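Local coordinates for 3-methylaspartate ammonia-lyase (Citrobacter amalonaticus, PDB 1KKO), which catalyses the reversible, magnesium-dependent anti elimination of ammonia from L-threo-3-methylaspartate to give mesaconate, at residues 7-11 / 50-56. Residues are numbered along the deposited sequence.
Sequences LFTAG and GECVSVQ
Two extended strands, 7-11 and 50-56, pair antiparallel; their segment axes approach to 4.5 Å, with 156° between N-to-C directions. L7–Q56, T9–S54 and G11–C52 are hydrogen-bonded pairs (CA–CA 5.1 Å), each with two N–H...O bonds of 2.8–3.0 Å between backbone N and O. Between them lie the non-hydrogen-bonded pairs F8–V55 (CA–CA 4.9 Å) and A10–V53 (4.6 Å). On their face F8 (chi1 m) packs CB on V53 CG1 and CE1, by the ring edge, on V55 CG2, both 3.9 Å. The other face bears T9 (p), with OG1 3.4 Å from S54 CB, and C52 (p); a CB on G11 would lie 3.3 Å from C52 SG, so its absence leaves the sulfur room. Water 1 donates to T9 O (3.1 Å) and S54 OG (2.8 Å), water 2 to G11 O (2.8 Å) and E51 OE1 (3.0 Å); D68 OD1 also bonds S54 OG, and A86 N bonds E51 OE1. In this enolase-superfamily N-terminal domain, strand 47-59 is central, between 3-18 and 64-69; helices 86-101 and 128-146 pack on the F8 face, whereas L408 of the second subunit meets L7 and Q56, and its R404 hydrogen-bonds S54 and Q56.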
loop_
_atom_site.group_PDB
_atom_site.type_symbol
_atom_site.label_atom_id
_atom_site.label_comp_id
_atom_site.label_asym_id
_atom_site.label_seq_id
_atom_site.Cartn_x
_atom_site.Cartn_y
_atom_site.Cartn_z
ATOM N N LEU A 7 -4.490 11.999 -20.100
ATOM C CA LEU A 7 -3.425 11.010 -20.265
ATOM C C LEU A 7 -3.831 9.712 -19.615
ATOM O O LEU A 7 -4.441 9.718 -18.551
ATOM C CB LEU A 7 -2.127 11.475 -19.596
ATOM C CG LEU A 7 -1.512 12.767 -20.107
ATOM C CD1 LEU A 7 -0.136 12.914 -19.493
ATOM C CD2 LEU A 7 -1.396 12.770 -21.587
ATOM N N PHE A 8 -3.485 8.611 -20.269
ATOM C CA PHE A 8 -3.762 7.261 -19.790
ATOM C C PHE A 8 -2.446 6.499 -19.688
ATOM O O PHE A 8 -1.696 6.429 -20.664
ATOM C CB PHE A 8 -4.708 6.543 -20.746
ATOM C CG PHE A 8 -6.061 7.200 -20.863
ATOM C CD1 PHE A 8 -6.996 7.094 -19.839
ATOM C CD2 PHE A 8 -6.397 7.930 -21.993
ATOM C CE1 PHE A 8 -8.239 7.687 -19.932
ATOM C CE2 PHE A 8 -7.640 8.542 -22.080
ATOM C CZ PHE A 8 -8.558 8.408 -21.048
ATOM N N THR A 9 -2.160 5.946 -18.514
ATOM C CA THR A 9 -0.919 5.209 -18.316
ATOM C C THR A 9 -1.176 3.874 -17.644
ATOM O O THR A 9 -1.871 3.774 -16.622
ATOM C CB THR A 9 0.094 6.036 -17.514
ATOM O OG1 THR A 9 -0.434 6.390 -16.258
ATOM C CG2 THR A 9 0.295 7.370 -18.116
ATOM N N ALA A 10 -0.596 2.837 -18.221
ATOM C CA ALA A 10 -0.701 1.484 -17.684
ATOM C C ALA A 10 0.029 1.382 -16.362
ATOM O O ALA A 10 1.050 2.033 -16.156
ATOM C CB ALA A 10 -0.109 0.474 -18.666
ATOM N N GLY A 11 -0.503 0.575 -15.452
ATOM C CA GLY A 11 0.166 0.326 -14.189
ATOM C C GLY A 11 -0.264 -0.986 -13.591
ATOM O O GLY A 11 -1.016 -1.770 -14.177
ATOM N N GLY A 50 -2.388 -8.079 -11.269
ATOM C CA GLY A 50 -3.425 -7.072 -11.331
ATOM C C GLY A 50 -2.918 -5.835 -12.054
ATOM O O GLY A 50 -1.799 -5.378 -11.818
ATOM N N GLU A 51 -3.769 -5.274 -12.904
ATOM C CA GLU A 51 -3.417 -4.098 -13.692
ATOM C C GLU A 51 -4.413 -2.990 -13.513
ATOM O O GLU A 51 -5.565 -3.220 -13.133
ATOM C CB GLU A 51 -3.309 -4.429 -15.178
ATOM C CG GLU A 51 -2.225 -5.451 -15.469
ATOM C CD GLU A 51 -1.949 -5.657 -16.940
ATOM O OE1 GLU A 51 -2.238 -4.759 -17.756
ATOM O OE2 GLU A 51 -1.395 -6.724 -17.272
ATOM N N CYS A 52 -3.958 -1.776 -13.768
ATOM C CA CYS A 52 -4.829 -0.622 -13.759
ATOM C C CYS A 52 -4.431 0.303 -14.897
ATOM O O CYS A 52 -3.414 0.115 -15.553
ATOM C CB CYS A 52 -4.740 0.112 -12.419
ATOM S SG CYS A 52 -3.077 0.724 -12.042
ATOM N N VAL A 53 -5.263 1.305 -15.133
ATOM C CA VAL A 53 -4.916 2.390 -16.035
ATOM C C VAL A 53 -5.153 3.685 -15.286
ATOM O O VAL A 53 -6.274 3.969 -14.860
ATOM C CB VAL A 53 -5.727 2.397 -17.337
ATOM C CG1 VAL A 53 -5.436 3.675 -18.141
ATOM C CG2 VAL A 53 -5.427 1.158 -18.153
ATOM N N SER A 54 -4.095 4.468 -15.101
ATOM C CA SER A 54 -4.227 5.755 -14.460
ATOM C C SER A 54 -4.721 6.778 -15.466
ATOM O O SER A 54 -4.250 6.829 -16.594
ATOM C CB SER A 54 -2.896 6.243 -13.895
ATOM O OG SER A 54 -2.456 5.485 -12.780
ATOM N N VAL A 55 -5.671 7.578 -15.015
ATOM C CA VAL A 55 -6.221 8.687 -15.774
ATOM C C VAL A 55 -5.707 9.971 -15.141
ATOM O O VAL A 55 -5.833 10.156 -13.939
ATOM C CB VAL A 55 -7.771 8.693 -15.674
ATOM C CG1 VAL A 55 -8.367 9.804 -16.524
ATOM C CG2 VAL A 55 -8.325 7.336 -16.092
ATOM N N GLN A 56 -5.086 10.828 -15.942
ATOM C CA GLN A 56 -4.652 12.128 -15.468
ATOM C C GLN A 56 -5.293 13.173 -16.359
ATOM O O GLN A 56 -5.226 13.077 -17.585
ATOM C CB GLN A 56 -3.131 12.247 -15.528
ATOM C CG GLN A 56 -2.430 11.296 -14.580
ATOM C CD GLN A 56 -0.933 11.469 -14.611
ATOM O OE1 GLN A 56 -0.368 12.070 -13.698
ATOM N NE2 GLN A 56 -0.293 10.981 -15.666
HETATM O O HOH W 1 -0.992 3.273 -13.685
HETATM O O HOH W 2 -0.508 -2.532 -16.831
#